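Putative NAD(P)H-flavin oxidoreductase (Streptococcus pyogenes serotype M1, PDB 2HAY) binds flavin mononucleotide and, as a member of the nitroreductase family, probably acts as an NAD(P)H-dependent oxidoreductase. Local coordinates at residues Ser47-Glu52 against Lys121-Phe126; Lys176-Leu181 against Asn185-Glu190. All blocks are in the same frame, centred on the assembly; numbering follows the deposited sequence.

Contact 1 of 2, residues Ser47-Glu52 against Lys121-Phe126; sequences SSIGLE and KLYESF. With FMN (flavin mononucleotide), chain F; SO4 (sulfate ion), chain G.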
ATOM      1  N   SER B  47      -0.284   1.916  10.011  1.00 24.61           N
ATOM      2  CA  SER B  47      -0.789   0.598   9.730  1.00 24.81           C
ATOM      3  C   SER B  47      -2.121   0.503  10.440  1.00 25.24           C
ATOM      4  O   SER B  47      -2.340   1.162  11.462  1.00 25.59           O
ATOM      5  CB  SER B  47       0.187  -0.492  10.219  1.00 25.41           C
ATOM      6  OG  SER B  47       0.513  -0.293  11.589  1.00 23.22           O
ATOM      7  N   SER B  48      -3.020  -0.304   9.891  1.00 25.64           N
ATOM      8  CA  SER B  48      -4.326  -0.514  10.497  1.00 25.73           C
ATOM      9  C   SER B  48      -4.208  -0.910  11.967  1.00 26.13           C
ATOM     10  O   SER B  48      -3.402  -1.779  12.347  1.00 26.69           O
ATOM     11  CB  SER B  48      -5.072  -1.564   9.703  1.00 25.21           C
ATOM     12  OG  SER B  48      -6.362  -1.741  10.196  1.00 24.32           O
ATOM     13  N   ILE B  49      -5.009  -0.240  12.779  1.00 26.84           N
ATOM     14  CA  ILE B  49      -5.010  -0.347  14.228  1.00 27.06           C
ATOM     15  C   ILE B  49      -3.632  -0.195  14.903  1.00 26.77           C
ATOM     16  O   ILE B  49      -3.451  -0.623  16.033  1.00 27.01           O
ATOM     17  CB  ILE B  49      -5.823  -1.617  14.758  1.00 27.29           C
ATOM     18  CG1 ILE B  49      -5.096  -2.939  14.505  1.00 28.59           C
ATOM     19  CG2 ILE B  49      -7.261  -1.656  14.205  1.00 28.07           C
ATOM     20  CD1 ILE B  49      -5.739  -4.110  15.244  1.00 28.95           C
ATOM     21  N   GLY B  50      -2.669   0.414  14.225  1.00 27.08           N
ATOM     22  CA  GLY B  50      -1.343   0.651  14.838  1.00 26.92           C
ATOM     23  C   GLY B  50      -0.558  -0.631  15.134  1.00 26.91           C
ATOM     24  O   GLY B  50       0.313  -0.650  15.999  1.00 26.49           O
ATOM     25  N   LEU B  51      -0.890  -1.707  14.432  1.00 26.21           N
ATOM     26  CA  LEU B  51      -0.310  -3.015  14.697  1.00 26.07           C
ATOM     27  C   LEU B  51       1.187  -3.064  14.353  1.00 26.18           C
ATOM     28  O   LEU B  51       1.956  -3.683  15.075  1.00 26.27           O
ATOM     29  CB  LEU B  51      -1.042  -4.105  13.897  1.00 25.68           C
ATOM     30  CG  LEU B  51      -0.533  -5.534  14.200  1.00 26.39           C
ATOM     31  CD1 LEU B  51      -0.766  -5.899  15.666  1.00 27.60           C
ATOM     32  CD2 LEU B  51      -1.234  -6.518  13.304  1.00 28.33           C
ATOM     33  N   GLU B  52       1.578  -2.444  13.233  1.00 25.28           N
ATOM     34  CA  GLU B  52       2.978  -2.487  12.780  1.00 25.10           C
ATOM     35  C   GLU B  52       3.479  -3.941  12.711  1.00 24.41           C
ATOM     36  O   GLU B  52       4.607  -4.251  13.144  1.00 23.89           O
ATOM     37  CB  GLU B  52       3.890  -1.659  13.700  1.00 24.26           C
ATOM     38  CG  GLU B  52       3.466  -0.241  13.924  1.00 24.98           C
ATOM     39  CD  GLU B  52       4.241   0.385  15.051  1.00 26.67           C
ATOM     40  OE1 GLU B  52       3.640   0.691  16.121  1.00 28.40           O
ATOM     41  OE2 GLU B  52       5.466   0.543  14.886  1.00 28.25           O
ATOM     42  N   LYS B 121     -12.718  -6.054  21.888  1.00 32.65           N
ATOM     43  CA  LYS B 121     -14.070  -6.372  21.454  1.00 32.87           C
ATOM     44  C   LYS B 121     -14.408  -5.750  20.098  1.00 31.69           C
ATOM     45  O   LYS B 121     -15.070  -6.382  19.284  1.00 31.19           O
ATOM     46  CB  LYS B 121     -15.075  -5.911  22.505  1.00 32.87           C
ATOM     47  CG  LYS B 121     -16.348  -6.691  22.518  1.00 36.39           C
ATOM     48  CD  LYS B 121     -16.897  -6.765  23.954  1.00 41.33           C
ATOM     49  CE  LYS B 121     -17.691  -8.050  24.186  1.00 44.61           C
ATOM     50  NZ  LYS B 121     -17.183  -8.811  25.388  1.00 45.66           N
ATOM     51  N   LEU B 122     -13.969  -4.516  19.871  1.00 31.16           N
ATOM     52  CA  LEU B 122     -14.076  -3.897  18.552  1.00 31.17           C
ATOM     53  C   LEU B 122     -13.214  -4.610  17.510  1.00 30.16           C
ATOM     54  O   LEU B 122     -13.626  -4.810  16.356  1.00 29.25           O
ATOM     55  CB  LEU B 122     -13.635  -2.432  18.596  1.00 32.11           C
ATOM     56  CG  LEU B 122     -14.662  -1.460  18.005  1.00 35.90           C
ATOM     57  CD1 LEU B 122     -14.046  -0.069  17.957  1.00 38.29           C
ATOM     58  CD2 LEU B 122     -15.200  -1.926  16.615  1.00 37.17           C
ATOM     59  N   TYR B 123     -11.998  -4.959  17.903  1.00 28.98           N
ATOM     60  CA  TYR B 123     -11.089  -5.622  16.955  1.00 28.37           C
ATOM     61  C   TYR B 123     -11.652  -6.983  16.601  1.00 27.00           C
ATOM     62  O   TYR B 123     -11.498  -7.434  15.484  1.00 26.20           O
ATOM     63  CB  TYR B 123      -9.659  -5.732  17.491  1.00 29.12           C
ATOM     64  CG  TYR B 123      -8.951  -4.406  17.725  1.00 29.85           C
ATOM     65  CD1 TYR B 123      -7.838  -4.338  18.551  1.00 30.71           C
ATOM     66  CD2 TYR B 123      -9.411  -3.222  17.145  1.00 32.45           C
ATOM     67  CE1 TYR B 123      -7.186  -3.140  18.778  1.00 32.33           C
ATOM     68  CE2 TYR B 123      -8.762  -2.009  17.357  1.00 31.85           C
ATOM     69  CZ  TYR B 123      -7.642  -1.982  18.178  1.00 31.95           C
ATOM     70  OH  TYR B 123      -6.990  -0.792  18.421  1.00 33.31           O
ATOM     71  N   GLU B 124     -12.342  -7.601  17.552  1.00 26.58           N
ATOM     72  CA  GLU B 124     -13.010  -8.879  17.321  1.00 26.61           C
ATOM     73  C   GLU B 124     -14.106  -8.775  16.250  1.00 26.46           C
ATOM     74  O   GLU B 124     -14.102  -9.530  15.287  1.00 25.58           O
ATOM     75  CB  GLU B 124     -13.587  -9.473  18.622  1.00 25.71           C
ATOM     76  CG  GLU B 124     -14.301 -10.817  18.379  1.00 25.98           C
ATOM     77  CD  GLU B 124     -14.737 -11.525  19.646  1.00 28.56           C
ATOM     78  OE1 GLU B 124     -14.438 -11.014  20.750  1.00 33.54           O
ATOM     79  OE2 GLU B 124     -15.390 -12.602  19.542  1.00 30.08           O
ATOM     80  N   SER B 125     -15.051  -7.850  16.427  1.00 26.68           N
ATOM     81  CA  SER B 125     -16.115  -7.700  15.432  1.00 27.19           C
ATOM     82  C   SER B 125     -15.551  -7.218  14.113  1.00 26.56           C
ATOM     83  O   SER B 125     -16.058  -7.595  13.061  1.00 26.52           O
ATOM     84  CB  SER B 125     -17.256  -6.790  15.908  1.00 27.48           C
ATOM     85  OG  SER B 125     -16.780  -5.494  16.205  1.00 30.22           O
ATOM     86  N   PHE B 126     -14.503  -6.401  14.178  1.00 26.33           N
ATOM     87  CA  PHE B 126     -13.799  -5.941  12.985  1.00 26.05           C
ATOM     88  C   PHE B 126     -13.270  -7.124  12.157  1.00 26.13           C
ATOM     89  O   PHE B 126     -13.463  -7.165  10.944  1.00 26.59           O
ATOM     90  CB  PHE B 126     -12.659  -4.988  13.354  1.00 26.01           C
ATOM     91  CG  PHE B 126     -11.768  -4.607  12.190  1.00 27.13           C
ATOM     92  CD1 PHE B 126     -10.423  -4.997  12.159  1.00 29.25           C
ATOM     93  CD2 PHE B 126     -12.272  -3.835  11.125  1.00 26.17           C
ATOM     94  CE1 PHE B 126      -9.588  -4.620  11.075  1.00 31.09           C
ATOM     95  CE2 PHE B 126     -11.468  -3.462  10.044  1.00 26.00           C
ATOM     96  CZ  PHE B 126     -10.131  -3.843  10.008  1.00 27.83           C
TER
HETATM   97  N1  FMN F 702      -7.953   5.475  12.065  1.00 35.18           N
HETATM   98  C2  FMN F 702      -9.307   5.574  12.373  1.00 36.04           C
HETATM   99  O2  FMN F 702      -9.723   6.397  13.204  1.00 37.27           O
HETATM  100  N3  FMN F 702     -10.228   4.741  11.766  1.00 35.30           N
HETATM  101  C4  FMN F 702      -9.855   3.771  10.847  1.00 35.86           C
HETATM  102  O4  FMN F 702     -10.549   2.748  10.753  1.00 34.02           O
HETATM  103  C4A FMN F 702      -8.491   3.667  10.516  1.00 37.20           C
HETATM  104  N5  FMN F 702      -8.088   2.687   9.588  1.00 37.47           N
HETATM  105  C5A FMN F 702      -6.752   2.566   9.198  1.00 36.43           C
HETATM  106  C6  FMN F 702      -6.392   1.627   8.238  1.00 34.55           C
HETATM  107  C7  FMN F 702      -5.067   1.478   7.836  1.00 35.72           C
HETATM  108  C7M FMN F 702      -4.828   0.945   6.437  1.00 29.29           C
HETATM  109  C8  FMN F 702      -4.091   2.303   8.430  1.00 35.69           C
HETATM  110  C8M FMN F 702      -2.852   2.608   7.646  1.00 29.74           C
HETATM  111  C9  FMN F 702      -4.455   3.244   9.407  1.00 35.29           C
HETATM  112  C9A FMN F 702      -5.790   3.399   9.789  1.00 36.87           C
HETATM  113  N10 FMN F 702      -6.182   4.374  10.741  1.00 37.77           N
HETATM  114  C10 FMN F 702      -7.533   4.523  11.116  1.00 36.79           C
HETATM  115  C1' FMN F 702      -5.114   5.088  11.520  1.00 39.81           C
HETATM  116  C2' FMN F 702      -4.336   4.181  12.490  1.00 42.02           C
HETATM  117  O2' FMN F 702      -5.081   3.921  13.671  1.00 43.71           O
HETATM  118  C3' FMN F 702      -3.022   4.898  12.811  1.00 42.24           C
HETATM  119  O3' FMN F 702      -2.293   4.928  11.609  1.00 44.36           O
HETATM  120  C4' FMN F 702      -2.142   4.304  13.924  1.00 41.48           C
HETATM  121  O4' FMN F 702      -2.745   4.444  15.199  1.00 42.08           O
HETATM  122  C5' FMN F 702      -0.749   4.963  13.893  1.00 39.73           C
HETATM  123  O5' FMN F 702      -0.764   6.327  14.318  1.00 36.17           O
HETATM  124  P   FMN F 702      -0.506   7.623  13.372  1.00 29.42           P
HETATM  125  O1P FMN F 702      -1.434   8.718  13.824  1.00 26.93           O
HETATM  126  O2P FMN F 702      -0.721   7.358  11.908  1.00 29.42           O
HETATM  127  O3P FMN F 702       0.891   8.094  13.547  1.00 33.96           O
HETATM  128  S   SO4 G 802      -8.432   2.589  16.213  1.00135.96           S
HETATM  129  O1  SO4 G 802      -8.990   1.701  17.284  1.00135.78           O
HETATM  130  O2  SO4 G 802      -8.799   1.914  14.893  1.00136.01           O
HETATM  131  O3  SO4 G 802      -9.091   4.037  16.345  1.00136.13           O
HETATM  132  O4  SO4 G 802      -6.839   2.707  16.330  1.00136.05           O
HETATM  133  O   HOH W   1      -3.869  -1.360  18.401  1.00 36.47           O

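Contact 2 of 2, residues Lys176-Leu181 against Asn185-Glu190; sequences KVNHIL and NVIDLE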
ATOM      1  N   LYS B 176       8.945 -20.678  -2.132  1.00 27.08           N
ATOM      2  CA  LYS B 176      10.356 -20.935  -2.304  1.00 28.22           C
ATOM      3  C   LYS B 176      11.262 -19.865  -1.675  1.00 27.84           C
ATOM      4  O   LYS B 176      12.254 -20.195  -1.044  1.00 28.11           O
ATOM      5  CB  LYS B 176      10.687 -21.116  -3.789  1.00 28.36           C
ATOM      6  CG  LYS B 176      10.133 -22.418  -4.351  1.00 28.96           C
ATOM      7  CD  LYS B 176      10.470 -22.597  -5.830  1.00 30.31           C
ATOM      8  CE  LYS B 176       9.668 -23.765  -6.491  1.00 32.57           C
ATOM      9  NZ  LYS B 176       9.561 -23.514  -7.997  1.00 34.24           N
ATOM     10  N   VAL B 177      10.900 -18.592  -1.832  1.00 27.83           N
ATOM     11  CA  VAL B 177      11.691 -17.481  -1.286  1.00 27.34           C
ATOM     12  C   VAL B 177      11.583 -17.436   0.226  1.00 27.47           C
ATOM     13  O   VAL B 177      12.593 -17.233   0.916  1.00 27.39           O
ATOM     14  CB  VAL B 177      11.298 -16.133  -1.949  1.00 27.05           C
ATOM     15  CG1 VAL B 177      11.926 -14.971  -1.218  1.00 27.01           C
ATOM     16  CG2 VAL B 177      11.760 -16.144  -3.408  1.00 26.84           C
ATOM     17  N   ASN B 178      10.363 -17.636   0.734  1.00 26.49           N
ATOM     18  CA  ASN B 178      10.142 -17.868   2.158  1.00 26.38           C
ATOM     19  C   ASN B 178      11.009 -18.990   2.708  1.00 25.75           C
ATOM     20  O   ASN B 178      11.576 -18.869   3.781  1.00 25.18           O
ATOM     21  CB  ASN B 178       8.667 -18.161   2.450  1.00 25.75           C
ATOM     22  CG  ASN B 178       7.835 -16.879   2.646  1.00 26.27           C
ATOM     23  OD1 ASN B 178       8.347 -15.868   3.093  1.00 26.57           O
ATOM     24  ND2 ASN B 178       6.538 -16.948   2.339  1.00 25.06           N
ATOM     25  N   HIS B 179      11.113 -20.086   1.975  1.00 25.40           N
ATOM     26  CA  HIS B 179      11.938 -21.156   2.474  1.00 26.18           C
ATOM     27  C   HIS B 179      13.422 -20.849   2.438  1.00 25.94           C
ATOM     28  O   HIS B 179      14.154 -21.312   3.315  1.00 26.09           O
ATOM     29  CB  HIS B 179      11.562 -22.503   1.851  1.00 26.55           C
ATOM     30  CG  HIS B 179      10.276 -23.037   2.401  1.00 27.95           C
ATOM     31  ND1 HIS B 179       9.045 -22.576   1.986  1.00 28.22           N
ATOM     32  CD2 HIS B 179      10.028 -23.945   3.374  1.00 28.77           C
ATOM     33  CE1 HIS B 179       8.093 -23.182   2.667  1.00 28.61           C
ATOM     34  NE2 HIS B 179       8.662 -24.028   3.505  1.00 30.49           N
ATOM     35  N   ILE B 180      13.858 -20.043   1.473  1.00 25.47           N
ATOM     36  CA  ILE B 180      15.264 -19.640   1.418  1.00 25.71           C
ATOM     37  C   ILE B 180      15.555 -18.717   2.590  1.00 25.28           C
ATOM     38  O   ILE B 180      16.580 -18.854   3.239  1.00 25.29           O
ATOM     39  CB  ILE B 180      15.628 -18.975   0.060  1.00 26.71           C
ATOM     40  CG1 ILE B 180      15.650 -20.020  -1.056  1.00 26.97           C
ATOM     41  CG2 ILE B 180      16.982 -18.219   0.114  1.00 26.31           C
ATOM     42  CD1 ILE B 180      15.421 -19.396  -2.444  1.00 28.25           C
ATOM     43  N   LEU B 181      14.622 -17.810   2.876  1.00 25.32           N
ATOM     44  CA  LEU B 181      14.783 -16.834   3.949  1.00 25.98           C
ATOM     45  C   LEU B 181      14.756 -17.478   5.321  1.00 26.30           C
ATOM     46  O   LEU B 181      15.557 -17.128   6.179  1.00 26.07           O
ATOM     47  CB  LEU B 181      13.725 -15.731   3.880  1.00 25.29           C
ATOM     48  CG  LEU B 181      13.733 -14.791   2.674  1.00 26.34           C
ATOM     49  CD1 LEU B 181      12.667 -13.691   2.860  1.00 24.44           C
ATOM     50  CD2 LEU B 181      15.111 -14.214   2.454  1.00 23.99           C
ATOM     51  N   ASN B 185      17.696 -18.068   8.436  1.00 31.10           N
ATOM     52  CA  ASN B 185      17.291 -17.367   9.666  1.00 32.28           C
ATOM     53  C   ASN B 185      17.012 -15.885   9.440  1.00 31.79           C
ATOM     54  O   ASN B 185      17.269 -15.065  10.323  1.00 32.26           O
ATOM     55  CB  ASN B 185      18.350 -17.514  10.783  1.00 32.58           C
ATOM     56  CG  ASN B 185      18.367 -18.903  11.422  1.00 34.79           C
ATOM     57  OD1 ASN B 185      17.370 -19.637  11.410  1.00 37.78           O
ATOM     58  ND2 ASN B 185      19.497 -19.252  12.021  1.00 37.08           N
ATOM     59  N   VAL B 186      16.524 -15.536   8.251  1.00 31.54           N
ATOM     60  CA  VAL B 186      16.194 -14.146   7.945  1.00 31.07           C
ATOM     61  C   VAL B 186      14.783 -13.855   8.489  1.00 30.98           C
ATOM     62  O   VAL B 186      14.501 -12.766   9.005  1.00 30.50           O
ATOM     63  CB  VAL B 186      16.341 -13.825   6.428  1.00 30.82           C
ATOM     64  CG1 VAL B 186      15.939 -12.371   6.116  1.00 31.73           C
ATOM     65  CG2 VAL B 186      17.782 -14.046   5.974  1.00 30.79           C
ATOM     66  N   ILE B 187      13.914 -14.858   8.391  1.00 30.73           N
ATOM     67  CA  ILE B 187      12.566 -14.762   8.917  1.00 29.90           C
ATOM     68  C   ILE B 187      12.261 -15.984   9.764  1.00 30.44           C
ATOM     69  O   ILE B 187      12.933 -17.018   9.656  1.00 29.73           O
ATOM     70  CB  ILE B 187      11.499 -14.612   7.798  1.00 29.91           C
ATOM     71  CG1 ILE B 187      11.418 -15.858   6.913  1.00 28.91           C
ATOM     72  CG2 ILE B 187      11.712 -13.327   6.977  1.00 30.14           C
ATOM     73  CD1 ILE B 187      10.242 -15.848   5.967  1.00 29.77           C
ATOM     74  N   ASP B 188      11.277 -15.853  10.652  1.00 30.86           N
ATOM     75  CA  ASP B 188      10.682 -17.030  11.288  1.00 31.08           C
ATOM     76  C   ASP B 188       9.389 -17.363  10.527  1.00 30.41           C
ATOM     77  O   ASP B 188       8.373 -16.717  10.735  1.00 30.54           O
ATOM     78  CB  ASP B 188      10.404 -16.776  12.771  1.00 31.40           C
ATOM     79  CG  ASP B 188       9.712 -17.958  13.452  1.00 33.69           C
ATOM     80  OD1 ASP B 188       9.502 -19.014  12.815  1.00 35.71           O
ATOM     81  OD2 ASP B 188       9.372 -17.836  14.644  1.00 38.83           O
ATOM     82  N   LEU B 189       9.446 -18.367   9.653  1.00 29.62           N
ATOM     83  CA  LEU B 189       8.320 -18.730   8.786  1.00 30.26           C
ATOM     84  C   LEU B 189       7.019 -19.084   9.526  1.00 29.46           C
ATOM     85  O   LEU B 189       5.915 -19.022   8.964  1.00 28.72           O
ATOM     86  CB  LEU B 189       8.697 -19.893   7.870  1.00 30.86           C
ATOM     87  CG  LEU B 189       8.497 -19.727   6.353  1.00 34.46           C
ATOM     88  CD1 LEU B 189       8.338 -21.086   5.642  1.00 32.52           C
ATOM     89  CD2 LEU B 189       7.362 -18.717   5.973  1.00 35.15           C
ATOM     90  N   GLU B 190       7.130 -19.480  10.778  1.00 29.19           N
ATOM     91  CA  GLU B 190       5.915 -19.760  11.546  1.00 29.21           C
ATOM     92  C   GLU B 190       5.222 -18.468  12.022  1.00 29.18           C
ATOM     93  O   GLU B 190       4.044 -18.492  12.351  1.00 30.28           O
ATOM     94  CB  GLU B 190       6.212 -20.724  12.707  1.00 29.90           C
ATOM     95  CG  GLU B 190       6.973 -22.020  12.301  1.00 31.05           C
ATOM     96  CD  GLU B 190       6.146 -23.044  11.466  1.00 34.62           C
ATOM     97  OE1 GLU B 190       6.775 -24.016  10.964  1.00 37.97           O
ATOM     98  OE2 GLU B 190       4.893 -22.913  11.307  1.00 33.64           O
TER

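Contact 1 of 2, residues Ser47-Glu52 against Lys121-Phe126
Ile49 meets Tyr123 where the FMN-binding loop after helix 32-43 packs against helix 116-130, a helix of the nitroreductase fold. The apolar part of the contact rests on the two branches of Ile49. Its CD1 sits squarely over one face of the tyrosine ring, a CH-pi contact 3.8 Å from the centroid of the Tyr123 ring and only 8° off the normal. The other branch reaches the ring at one corner, with Ile49 CG2 3.5 Å from Tyr123 CE2. With Ile49 CG1 set between the backbone N and the carbonyl carbon (chi1 73°), both branches can lie against the phenol, and the two side chains run past each other in opposite directions. Ile101 of helix 99-106 touches both of them.

Polar links reach the phenol end. A water lies between Ile49 O and Tyr123 OH, 3.2 Å from the Tyr123 hydroxyl; its distance to the carbonyl is too short to be trusted. One oxygen of a sulfate, O1, probably from the crystallisation liquor, lies at the ring edge near its plane, and its link to the hydroxyl is weak.

On the flavin side, Ser48 lies between the cofactor and Phe126, with Ser48 OG 4.3 Å from Phe126 CZ. Its backbone N is 3.2 Å from FMN C8, so the loop packs directly on the dimethylbenzene end of the isoalloxazine, and Ser48 CB is 3.6 Å from FMN C7. The hydroxyl is hydrogen-bonded to Glu170 of the second subunit, which also packs on Phe126. Within the loop, Glu52 N donates to Ser47 OG at 2.9 Å, with an N-H...O angle of 147°.

Contact 2 of 2, residues Lys176-Leu181 against Asn185-Glu190
Leu181 and Val186 have their CA atoms 5.0 Å apart where helix 174-183 ends and the chain folds back along it, and Val186 N donates to Leu181 O at 2.8 Å with an N-H...O angle of 158°. The return is made at Asn185, whose positive phi (61°) turns the backbone out of the helix.

Beyond the turn, Val186, Ile187 and Leu189 all direct their CB atoms at the helix. Val186 stays close to the closing bond, its CB packing on that of Leu181. Ile187 lies alongside the same leucine, with Ile187 CG1 3.8 Å from Leu181 CB, and its outer methyl carries on to the Asn178 amide, where Ile187 CD1 is 3.4 Å from Asn178 OD1. That oxygen accepts from the backbone N of Ile194, which ties the helix to strand 192-201.

Leu189 spreads its two methyls over two successive helix residues. CD2 rests on the root of Asn178, with Leu189 CD2 3.8 Å from Asn178 CB. CD1 lies above the imidazole of His179, a CH-pi contact over the ring face, displaced toward the CE1-NE2 rim, with Leu189 CD1 3.6 Å from His179 CE1. The imidazole comes round to meet it although the CB of His179 points away from the loop, and its ND1 is hydrogen-bonded to Asp175 O. Leu181 and Ile187 also touch strand 84-91, through Leu87 and Ile89, so this side of the contact faces the sheet.

Glu190 N donates to Asp188 OD1, an Asx turn leading toward strand 192-201. The helix itself ends in a Schellman motif with Asn185 as its C-prime residue, followed by hydrophobic residues that fold back onto the last turns.

Followed from the N terminus, the chain leaves helix 32-43 and enters the loop of contact 1, then runs through strands 54-59 and 84-91 and helix 99-106 before helix 116-130 closes that long loop, with 68 residues between Glu52 and Lys121. Helix 137-162 and strand 165-169 come next. Contact 2 then closes a short turn, with three residues between Leu181 and Asn185, just before strand 192-201. The two follow one another in series, neither nested nor crossed, and their centres are about 26 Å apart. Contact 1 joins the flavin-site loop to helix 116-130, beside the second subunit; contact 2 binds helix 174-183 to the connection entering the sheet, away from the cofactor.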